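Long-range contacts in ricin B-related lectin (PDB 3PHZ), which probably acts as a carbohydrate-binding lectin, holding a sialylated galactose-containing glycan in its ricin-type beta-trefoil part and binding calcium elsewhere in the chain: residues 33-38 with 82-87; 71-76 with 113-118. All coordinates share one frame; numbering follows the deposited sequence.

Contact 1: residues 33-38 with 82-87; sequences PDVIIS and TAIIGY. With GAL (beta-D-galactopyranose), chain C; SIA (N-acetyl-alpha-neuraminic acid), chain E.
Val35 and Pro33 each give strand 82-87 one backbone hydrogen bond, bracketing Asp34, whose CA lies 4.1 Å from that of Ile85 in a single beta bridge. Gly86 N donates to Pro33 O at 2.9 Å, and Val35 N donates to Ile84 O at 2.9 Å. The short strand axes run at 95° to each other, so pairing ends after this one bridge. Proline suits the first place, where only a carbonyl is asked for, and its CD rests 3.6 Å from Gly86 O. Ile85 can be followed outward. Its CB rests 3.4 Å from Pro33 O; CG2 meets Asp34 OD1 and, roughly at right angles, SIA O8; CG1, set between the backbone N and the carbonyl carbon (chi1 62°), carries CD1 to 3.7 Å from GAL C6. The buried side chains of Val35 and Ile84 cross at an angle, their CG2 methyls 3.7 Å apart. One face of the Tyr87 ring packs against galactose, GAL C4 lying 3.6 Å above its centre, consistent with the CH-pi contact of lectin aromatics with galactose. Two backbone bonds thus join Pro33 and Val35 to the strand, while Ala83, Ile85 and Tyr87 offer the sugars a mainly apolar surface.

Contact 2: residues 71-76 with 113-118; sequences MDLAGH and TGTFVT. With GAL (beta-D-galactopyranose), chain C; NAG (2-acetamido-2-deoxy-beta-D-glucopyranose), chain B.
The backbones of 71-76 and 113-118 stay well apart where Leu73 faces Thr113, the nearest CA atoms being those of His76 and Thr113 at 7.5 Å, so side chains make most of the contact. Both segments belong to the ricin-type beta-trefoil, and they hold the outermost strands, 70-73 and 116-120, of a four-stranded antiparallel sheet. Leu73 extends tip to tip toward Thr113: with CG anti to its backbone N (chi1 -179°), its CD2 arrives 3.3 Å from Thr113 OG1 and also touches Thr113 CG2. Leucine suits this buried place because a branched, apolar end can lie against the threonine methyl, and Ser110 adds to its surroundings. Threonine serves two needs at once, since Thr113 OG1 donates to Thr115 OG1 at 2.8 Å, tying down the turn through Gly114, while its CG2 rests on His76 O. Farther along, Met71 SD comes to 4.5 Å from Val117 CG2, a looser apolar meeting.

The other side of 71-76 binds sugar. Asp72 spreads its carboxylate over two galactose hydroxyls, OD1 accepting from GAL O4 and OD2 from GAL O3; OD2 is also hydrogen-bonded to Gln95 NE2, which probably helps to hold the carboxylate in position. Gly75, with the positive phi that glycine readily adopts, presents its N to GAL O4. His76 N bonds back to Leu73 O, closing the 73-76 turn that carries Gly75 and His76. Asn94 completes the galactose site, and Glu112, just before Thr113, has its OE1 hydrogen-bonded to His76 ND1 and probably limits the ring's rotation. Through its other nitrogen, NE2, the imidazole shares a 2.6 Å hydrogen bond with GAL O2, and the ring edge has NAG O4 in its plane, 3.5 Å from CD2.

How the contacts relate
The centres of contacts 1 and 2 lie 10 Å apart, within the ricin-type beta-trefoil part. Their segments alternate along the chain, in the order 33-38, 71-76, 82-87, 113-118. Strands 70-73 and 82-87 are consecutive and neighbours in one antiparallel sheet, which joins the contacts directly: Ile85 N probably bonds to Asp72 O at 2.9 Å, and Ala83 O to Ala74 N. Both contacts touch the same galactose. Contact 2 supplies its main polar partners and reaches the N-acetylglucosamine, while segment 82-87 of contact 1 adds the ring of Tyr87 and meets the sialic acid, which Ala74 of contact 2 also touches, so two neighbouring strands and the turn after 70-73 serve successive sugars.

Contact 1: residues 33-38 with 82-87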
ATOM      1  N   PRO A  33      33.214  10.397   9.060  1.00 33.95           N
ATOM      2  CA  PRO A  33      32.910   9.431  10.160  1.00 30.47           C
ATOM      3  C   PRO A  33      33.747   8.165  10.024  1.00 28.38           C
ATOM      4  O   PRO A  33      33.951   7.690   8.908  1.00 27.34           O
ATOM      5  CB  PRO A  33      31.426   9.089   9.962  1.00 31.45           C
ATOM      6  CG  PRO A  33      31.103   9.439   8.509  1.00 34.18           C
ATOM      7  CD  PRO A  33      32.096  10.565   8.106  1.00 34.88           C
ATOM      8  N   ASP A  34      34.238   7.622  11.135  1.00 26.80           N
ATOM      9  CA  ASP A  34      35.004   6.370  11.077  1.00 25.91           C
ATOM     10  C   ASP A  34      34.098   5.175  11.041  1.00 23.25           C
ATOM     11  O   ASP A  34      33.000   5.200  11.623  1.00 23.92           O
ATOM     12  CB  ASP A  34      35.869   6.226  12.308  1.00 27.35           C
ATOM     13  CG  ASP A  34      36.966   7.264  12.360  1.00 33.07           C
ATOM     14  OD1 ASP A  34      37.543   7.601  11.307  1.00 30.49           O
ATOM     15  OD2 ASP A  34      37.207   7.745  13.479  1.00 39.22           O
ATOM     16  N   VAL A  35      34.558   4.110  10.387  1.00 22.46           N
ATOM     17  CA  VAL A  35      33.998   2.783  10.645  1.00 21.80           C
ATOM     18  C   VAL A  35      34.467   2.425  12.066  1.00 21.65           C
ATOM     19  O   VAL A  35      35.660   2.600  12.424  1.00 22.05           O
ATOM     20  CB  VAL A  35      34.528   1.793   9.600  1.00 21.01           C
ATOM     21  CG1 VAL A  35      34.125   0.310   9.889  1.00 21.59           C
ATOM     22  CG2 VAL A  35      34.035   2.261   8.142  1.00 20.23           C
ATOM     23  N   ILE A  36      33.525   1.968  12.887  1.00 21.25           N
ATOM     24  CA  ILE A  36      33.801   1.679  14.279  1.00 23.54           C
ATOM     25  C   ILE A  36      33.259   0.322  14.691  1.00 23.99           C
ATOM     26  O   ILE A  36      32.518  -0.360  13.953  1.00 23.87           O
ATOM     27  CB  ILE A  36      33.115   2.767  15.220  1.00 24.80           C
ATOM     28  CG1 ILE A  36      31.583   2.790  15.017  1.00 24.73           C
ATOM     29  CG2 ILE A  36      33.718   4.109  14.970  1.00 24.73           C
ATOM     30  CD1 ILE A  36      30.773   3.365  16.258  1.00 27.75           C
ATOM     31  N   ILE A  37      33.684  -0.164  15.863  1.00 24.05           N
ATOM     32  CA  ILE A  37      33.081  -1.360  16.406  1.00 25.46           C
ATOM     33  C   ILE A  37      31.761  -1.046  17.041  1.00 25.35           C
ATOM     34  O   ILE A  37      31.511   0.080  17.403  1.00 27.90           O
ATOM     35  CB  ILE A  37      33.973  -2.015  17.434  1.00 26.43           C
ATOM     36  CG1 ILE A  37      34.303  -1.013  18.549  1.00 30.40           C
ATOM     37  CG2 ILE A  37      35.201  -2.569  16.727  1.00 28.62           C
ATOM     38  CD1 ILE A  37      34.994  -1.689  19.741  1.00 40.15           C
ATOM     39  N   SER A  38      30.910  -2.059  17.116  1.00 26.06           N
ATOM     40  CA  SER A  38      29.513  -1.959  17.520  1.00 25.22           C
ATOM     41  C   SER A  38      29.176  -3.281  18.237  1.00 26.46           C
ATOM     42  O   SER A  38      29.550  -4.350  17.785  1.00 27.00           O
ATOM     43  CB  SER A  38      28.655  -1.815  16.246  1.00 25.04           C
ATOM     44  OG  SER A  38      27.336  -1.585  16.611  1.00 29.72           O
ATOM     45  N   THR A  82      46.136   3.680   9.181  1.00 25.86           N
ATOM     46  CA  THR A  82      45.262   4.570   8.390  1.00 26.79           C
ATOM     47  C   THR A  82      43.783   4.279   8.738  1.00 27.02           C
ATOM     48  O   THR A  82      43.354   3.130   8.673  1.00 26.44           O
ATOM     49  CB  THR A  82      45.518   4.368   6.878  1.00 27.69           C
ATOM     50  OG1 THR A  82      46.872   4.777   6.594  1.00 27.70           O
ATOM     51  CG2 THR A  82      44.584   5.255   6.072  1.00 27.52           C
ATOM     52  N   ALA A  83      43.029   5.309   9.104  1.00 26.76           N
ATOM     53  CA  ALA A  83      41.603   5.152   9.391  1.00 27.77           C
ATOM     54  C   ALA A  83      40.794   4.578   8.225  1.00 26.34           C
ATOM     55  O   ALA A  83      41.050   4.904   7.039  1.00 26.43           O
ATOM     56  CB  ALA A  83      41.016   6.481   9.818  1.00 28.38           C
ATOM     57  N   ILE A  84      39.824   3.712   8.566  1.00 25.26           N
ATOM     58  CA  ILE A  84      38.797   3.289   7.595  1.00 23.01           C
ATOM     59  C   ILE A  84      37.625   4.189   7.941  1.00 23.33           C
ATOM     60  O   ILE A  84      37.177   4.237   9.122  1.00 23.42           O
ATOM     61  CB  ILE A  84      38.364   1.783   7.783  1.00 24.56           C
ATOM     62  CG1 ILE A  84      39.537   0.791   7.800  1.00 27.66           C
ATOM     63  CG2 ILE A  84      37.303   1.387   6.726  1.00 22.28           C
ATOM     64  CD1 ILE A  84      40.371   0.839   6.595  1.00 27.42           C
ATOM     65  N   ILE A  85      37.089   4.871   6.937  1.00 22.38           N
ATOM     66  CA  ILE A  85      36.023   5.844   7.104  1.00 22.89           C
ATOM     67  C   ILE A  85      34.805   5.528   6.184  1.00 24.14           C
ATOM     68  O   ILE A  85      34.900   4.660   5.313  1.00 23.36           O
ATOM     69  CB  ILE A  85      36.594   7.303   6.783  1.00 23.56           C
ATOM     70  CG1 ILE A  85      37.076   7.362   5.328  1.00 26.33           C
ATOM     71  CG2 ILE A  85      37.782   7.595   7.729  1.00 25.26           C
ATOM     72  CD1 ILE A  85      37.455   8.771   4.784  1.00 29.44           C
ATOM     73  N   GLY A  86      33.697   6.265   6.370  1.00 23.91           N
ATOM     74  CA  GLY A  86      32.574   6.239   5.446  1.00 25.39           C
ATOM     75  C   GLY A  86      32.705   7.487   4.577  1.00 26.11           C
ATOM     76  O   GLY A  86      32.711   8.607   5.093  1.00 28.73           O
ATOM     77  N   TYR A  87      32.799   7.313   3.266  1.00 26.71           N
ATOM     78  CA  TYR A  87      32.990   8.491   2.390  1.00 27.17           C
ATOM     79  C   TYR A  87      32.048   8.484   1.164  1.00 28.04           C
ATOM     80  O   TYR A  87      31.625   7.424   0.679  1.00 26.54           O
ATOM     81  CB  TYR A  87      34.466   8.520   1.965  1.00 26.40           C
ATOM     82  CG  TYR A  87      34.992   9.868   1.448  1.00 30.02           C
ATOM     83  CD1 TYR A  87      35.221  10.933   2.329  1.00 31.02           C
ATOM     84  CD2 TYR A  87      35.199  10.072   0.101  1.00 30.93           C
ATOM     85  CE1 TYR A  87      35.704  12.167   1.875  1.00 33.82           C
ATOM     86  CE2 TYR A  87      35.677  11.304  -0.387  1.00 31.94           C
ATOM     87  CZ  TYR A  87      35.911  12.340   0.502  1.00 34.33           C
ATOM     88  OH  TYR A  87      36.410  13.562   0.010  1.00 37.56           O
TER
HETATM   89  C1  GAL C   2      40.889  11.660  -0.229  1.00 41.96           C
HETATM   90  C2  GAL C   2      40.336  10.387  -0.877  1.00 39.24           C
HETATM   91  C3  GAL C   2      38.921   9.959  -0.394  1.00 34.49           C
HETATM   92  C4  GAL C   2      38.889   9.932   1.124  1.00 36.65           C
HETATM   93  C5  GAL C   2      39.413  11.279   1.618  1.00 37.85           C
HETATM   94  C6  GAL C   2      39.515  11.388   3.108  1.00 38.97           C
HETATM   95  O2  GAL C   2      40.302  10.507  -2.277  1.00 38.96           O
HETATM   96  O3  GAL C   2      38.623   8.679  -0.954  1.00 33.29           O
HETATM   97  O4  GAL C   2      39.717   8.917   1.665  1.00 31.74           O
HETATM   98  O5  GAL C   2      40.737  11.493   1.157  1.00 39.68           O
HETATM   99  O6  GAL C   2      39.838  12.768   3.288  1.00 40.35           O
HETATM  100  C1  SIA E 303      38.109  13.778   4.907  1.00 58.61           C
HETATM  101  C2  SIA E 303      39.626  13.996   4.712  1.00 60.42           C
HETATM  102  C3  SIA E 303      39.998  15.495   4.775  1.00 60.41           C
HETATM  103  C4  SIA E 303      40.722  15.986   6.044  1.00 61.97           C
HETATM  104  C5  SIA E 303      41.147  14.949   7.103  1.00 61.07           C
HETATM  105  C6  SIA E 303      40.429  13.577   6.957  1.00 59.52           C
HETATM  106  C7  SIA E 303      41.025  12.459   7.835  1.00 58.37           C
HETATM  107  C8  SIA E 303      40.223  11.128   7.718  1.00 58.21           C
HETATM  108  C9  SIA E 303      40.667  10.074   8.736  1.00 57.78           C
HETATM  109  C10 SIA E 303      41.869  15.820   9.316  1.00 65.23           C
HETATM  110  C11 SIA E 303      41.516  16.560  10.616  1.00 65.34           C
HETATM  111  N5  SIA E 303      40.922  15.621   8.388  1.00 63.14           N
HETATM  112  O1A SIA E 303      37.710  12.833   5.632  1.00 57.91           O
HETATM  113  O1B SIA E 303      37.282  14.523   4.330  1.00 56.78           O
HETATM  114  O4  SIA E 303      41.903  16.699   5.649  1.00 64.49           O
HETATM  115  O6  SIA E 303      40.411  13.131   5.580  1.00 58.19           O
HETATM  116  O7  SIA E 303      42.377  12.225   7.417  1.00 56.86           O
HETATM  117  O8  SIA E 303      38.795  11.310   7.836  1.00 54.69           O
HETATM  118  O9  SIA E 303      40.326  10.472  10.074  1.00 58.22           O
HETATM  119  O10 SIA E 303      43.005  15.394   9.139  1.00 66.38           O

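Contact 2: residues 71-76 with 113-118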
ATOM      1  N   MET A  71      32.699   2.505   2.579  1.00 21.59           N
ATOM      2  CA  MET A  71      33.892   2.128   3.282  1.00 22.53           C
ATOM      3  C   MET A  71      35.124   2.491   2.426  1.00 24.23           C
ATOM      4  O   MET A  71      35.234   2.057   1.272  1.00 22.48           O
ATOM      5  CB  MET A  71      33.901   0.648   3.508  1.00 23.35           C
ATOM      6  CG  MET A  71      35.057   0.203   4.413  1.00 24.61           C
ATOM      7  SD  MET A  71      34.988  -1.531   4.892  1.00 25.26           S
ATOM      8  CE  MET A  71      33.700  -1.621   6.061  1.00 23.50           C
ATOM      9  N   ASP A  72      36.028   3.245   3.027  1.00 23.20           N
ATOM     10  CA  ASP A  72      37.050   3.994   2.265  1.00 24.19           C
ATOM     11  C   ASP A  72      38.334   4.060   3.096  1.00 24.52           C
ATOM     12  O   ASP A  72      38.279   4.334   4.314  1.00 23.45           O
ATOM     13  CB  ASP A  72      36.413   5.375   2.010  1.00 25.44           C
ATOM     14  CG  ASP A  72      37.397   6.414   1.453  1.00 28.63           C
ATOM     15  OD1 ASP A  72      38.491   6.642   2.068  1.00 27.70           O
ATOM     16  OD2 ASP A  72      37.022   7.023   0.426  1.00 28.70           O
ATOM     17  N   LEU A  73      39.480   3.728   2.481  1.00 24.64           N
ATOM     18  CA  LEU A  73      40.763   3.831   3.183  1.00 25.68           C
ATOM     19  C   LEU A  73      41.234   5.267   3.022  1.00 27.45           C
ATOM     20  O   LEU A  73      41.565   5.723   1.889  1.00 27.86           O
ATOM     21  CB  LEU A  73      41.748   2.835   2.555  1.00 26.04           C
ATOM     22  CG  LEU A  73      43.169   2.748   3.148  1.00 25.55           C
ATOM     23  CD1 LEU A  73      43.116   2.313   4.594  1.00 25.84           C
ATOM     24  CD2 LEU A  73      43.873   1.689   2.284  1.00 25.51           C
ATOM     25  N   ALA A  74      41.219   5.965   4.147  1.00 26.32           N
ATOM     26  CA  ALA A  74      41.332   7.425   4.217  1.00 28.68           C
ATOM     27  C   ALA A  74      42.593   7.939   3.494  1.00 29.17           C
ATOM     28  O   ALA A  74      43.726   7.508   3.762  1.00 28.90           O
ATOM     29  CB  ALA A  74      41.325   7.901   5.625  1.00 29.20           C
ATOM     30  N   GLY A  75      42.376   8.845   2.554  1.00 30.80           N
ATOM     31  CA  GLY A  75      43.514   9.480   1.858  1.00 32.59           C
ATOM     32  C   GLY A  75      44.346   8.539   1.018  1.00 33.81           C
ATOM     33  O   GLY A  75      45.497   8.881   0.649  1.00 34.50           O
ATOM     34  N   HIS A  76      43.811   7.351   0.725  1.00 33.37           N
ATOM     35  CA  HIS A  76      44.507   6.310  -0.065  1.00 34.18           C
ATOM     36  C   HIS A  76      45.787   5.761   0.590  1.00 34.39           C
ATOM     37  O   HIS A  76      46.591   5.108  -0.106  1.00 35.49           O
ATOM     38  CB  HIS A  76      44.901   6.812  -1.501  1.00 35.12           C
ATOM     39  CG  HIS A  76      43.818   7.573  -2.212  1.00 34.71           C
ATOM     40  ND1 HIS A  76      43.101   7.045  -3.267  1.00 36.17           N
ATOM     41  CD2 HIS A  76      43.322   8.815  -2.008  1.00 37.54           C
ATOM     42  CE1 HIS A  76      42.208   7.931  -3.681  1.00 36.81           C
ATOM     43  NE2 HIS A  76      42.316   9.008  -2.926  1.00 39.21           N
ATOM     44  N   THR A 113      45.871  -0.462  -1.961  1.00 33.39           N
ATOM     45  CA  THR A 113      47.102  -0.591  -1.202  1.00 31.38           C
ATOM     46  C   THR A 113      47.549  -1.989  -0.858  1.00 30.88           C
ATOM     47  O   THR A 113      48.705  -2.165  -0.473  1.00 31.36           O
ATOM     48  CB  THR A 113      46.998   0.154   0.155  1.00 32.26           C
ATOM     49  OG1 THR A 113      45.949  -0.471   0.943  1.00 31.31           O
ATOM     50  CG2 THR A 113      46.662   1.649  -0.049  1.00 30.96           C
ATOM     51  N   GLY A 114      46.636  -2.959  -0.916  1.00 28.93           N
ATOM     52  CA  GLY A 114      46.840  -4.310  -0.429  1.00 29.12           C
ATOM     53  C   GLY A 114      46.926  -4.393   1.114  1.00 28.37           C
ATOM     54  O   GLY A 114      47.310  -5.459   1.644  1.00 27.95           O
ATOM     55  N   THR A 115      46.599  -3.297   1.804  1.00 27.67           N
ATOM     56  CA  THR A 115      46.499  -3.374   3.286  1.00 27.37           C
ATOM     57  C   THR A 115      45.086  -3.865   3.670  1.00 27.30           C
ATOM     58  O   THR A 115      44.161  -3.830   2.845  1.00 27.99           O
ATOM     59  CB  THR A 115      46.845  -2.044   4.030  1.00 26.67           C
ATOM     60  OG1 THR A 115      45.980  -0.998   3.644  1.00 27.07           O
ATOM     61  CG2 THR A 115      48.322  -1.630   3.806  1.00 30.73           C
ATOM     62  N   PHE A 116      44.960  -4.375   4.896  1.00 24.89           N
ATOM     63  CA  PHE A 116      43.758  -5.084   5.373  1.00 24.50           C
ATOM     64  C   PHE A 116      42.991  -4.334   6.413  1.00 23.49           C
ATOM     65  O   PHE A 116      43.581  -3.637   7.237  1.00 22.87           O
ATOM     66  CB  PHE A 116      44.180  -6.411   5.992  1.00 23.30           C
ATOM     67  CG  PHE A 116      44.825  -7.343   4.980  1.00 24.70           C
ATOM     68  CD1 PHE A 116      44.044  -8.154   4.177  1.00 24.91           C
ATOM     69  CD2 PHE A 116      46.233  -7.335   4.832  1.00 27.14           C
ATOM     70  CE1 PHE A 116      44.652  -9.014   3.212  1.00 27.84           C
ATOM     71  CE2 PHE A 116      46.886  -8.177   3.815  1.00 29.19           C
ATOM     72  CZ  PHE A 116      46.093  -9.018   3.051  1.00 28.60           C
ATOM     73  N   VAL A 117      41.666  -4.518   6.384  1.00 22.25           N
ATOM     74  CA  VAL A 117      40.795  -3.979   7.431  1.00 21.62           C
ATOM     75  C   VAL A 117      41.113  -4.746   8.696  1.00 20.54           C
ATOM     76  O   VAL A 117      41.094  -5.957   8.705  1.00 21.87           O
ATOM     77  CB  VAL A 117      39.295  -4.132   7.076  1.00 21.51           C
ATOM     78  CG1 VAL A 117      38.374  -3.624   8.274  1.00 21.48           C
ATOM     79  CG2 VAL A 117      38.977  -3.299   5.804  1.00 22.82           C
ATOM     80  N   THR A 118      41.469  -3.990   9.729  1.00 20.94           N
ATOM     81  CA  THR A 118      42.118  -4.530  10.952  1.00 19.86           C
ATOM     82  C   THR A 118      41.440  -3.984  12.181  1.00 20.18           C
ATOM     83  O   THR A 118      41.239  -2.766  12.303  1.00 21.18           O
ATOM     84  CB  THR A 118      43.649  -4.160  10.967  1.00 18.92           C
ATOM     85  OG1 THR A 118      44.257  -4.670   9.752  1.00 20.88           O
ATOM     86  CG2 THR A 118      44.352  -4.783  12.173  1.00 20.27           C
TER
HETATM   87  C1  GAL C   2      40.889  11.660  -0.229  1.00 41.96           C
HETATM   88  C2  GAL C   2      40.336  10.387  -0.877  1.00 39.24           C
HETATM   89  C3  GAL C   2      38.921   9.959  -0.394  1.00 34.49           C
HETATM   90  C4  GAL C   2      38.889   9.932   1.124  1.00 36.65           C
HETATM   91  C5  GAL C   2      39.413  11.279   1.618  1.00 37.85           C
HETATM   92  C6  GAL C   2      39.515  11.388   3.108  1.00 38.97           C
HETATM   93  O2  GAL C   2      40.302  10.507  -2.277  1.00 38.96           O
HETATM   94  O3  GAL C   2      38.623   8.679  -0.954  1.00 33.29           O
HETATM   95  O4  GAL C   2      39.717   8.917   1.665  1.00 31.74           O
HETATM   96  O5  GAL C   2      40.737  11.493   1.157  1.00 39.68           O
HETATM   97  O6  GAL C   2      39.838  12.768   3.288  1.00 40.35           O
HETATM   98  C1  NAG B   1      45.164  14.906  -0.022  1.00 68.83           C
HETATM   99  C2  NAG B   1      44.323  14.584   1.229  1.00 68.75           C
HETATM  100  C3  NAG B   1      43.295  13.432   1.102  1.00 64.65           C
HETATM  101  C4  NAG B   1      42.879  13.081  -0.346  1.00 60.75           C
HETATM  102  C5  NAG B   1      44.142  13.123  -1.226  1.00 64.68           C
HETATM  103  C6  NAG B   1      43.934  12.642  -2.663  1.00 67.55           C
HETATM  104  C7  NAG B   1      45.055  15.000   3.572  1.00 73.02           C
HETATM  105  C8  NAG B   1      46.011  14.620   4.673  1.00 71.88           C
HETATM  106  N2  NAG B   1      45.185  14.345   2.400  1.00 72.69           N
HETATM  107  O1  NAG B   1      45.214  16.319  -0.109  1.00 72.25           O
HETATM  108  O3  NAG B   1      42.182  13.778   1.910  1.00 63.62           O
HETATM  109  O4  NAG B   1      42.312  11.778  -0.477  1.00 52.43           O
HETATM  110  O5  NAG B   1      44.645  14.443  -1.260  1.00 66.56           O
HETATM  111  O6  NAG B   1      42.690  13.095  -3.171  1.00 69.24           O
HETATM  112  O7  NAG B   1      44.208  15.881   3.763  1.00 73.09           O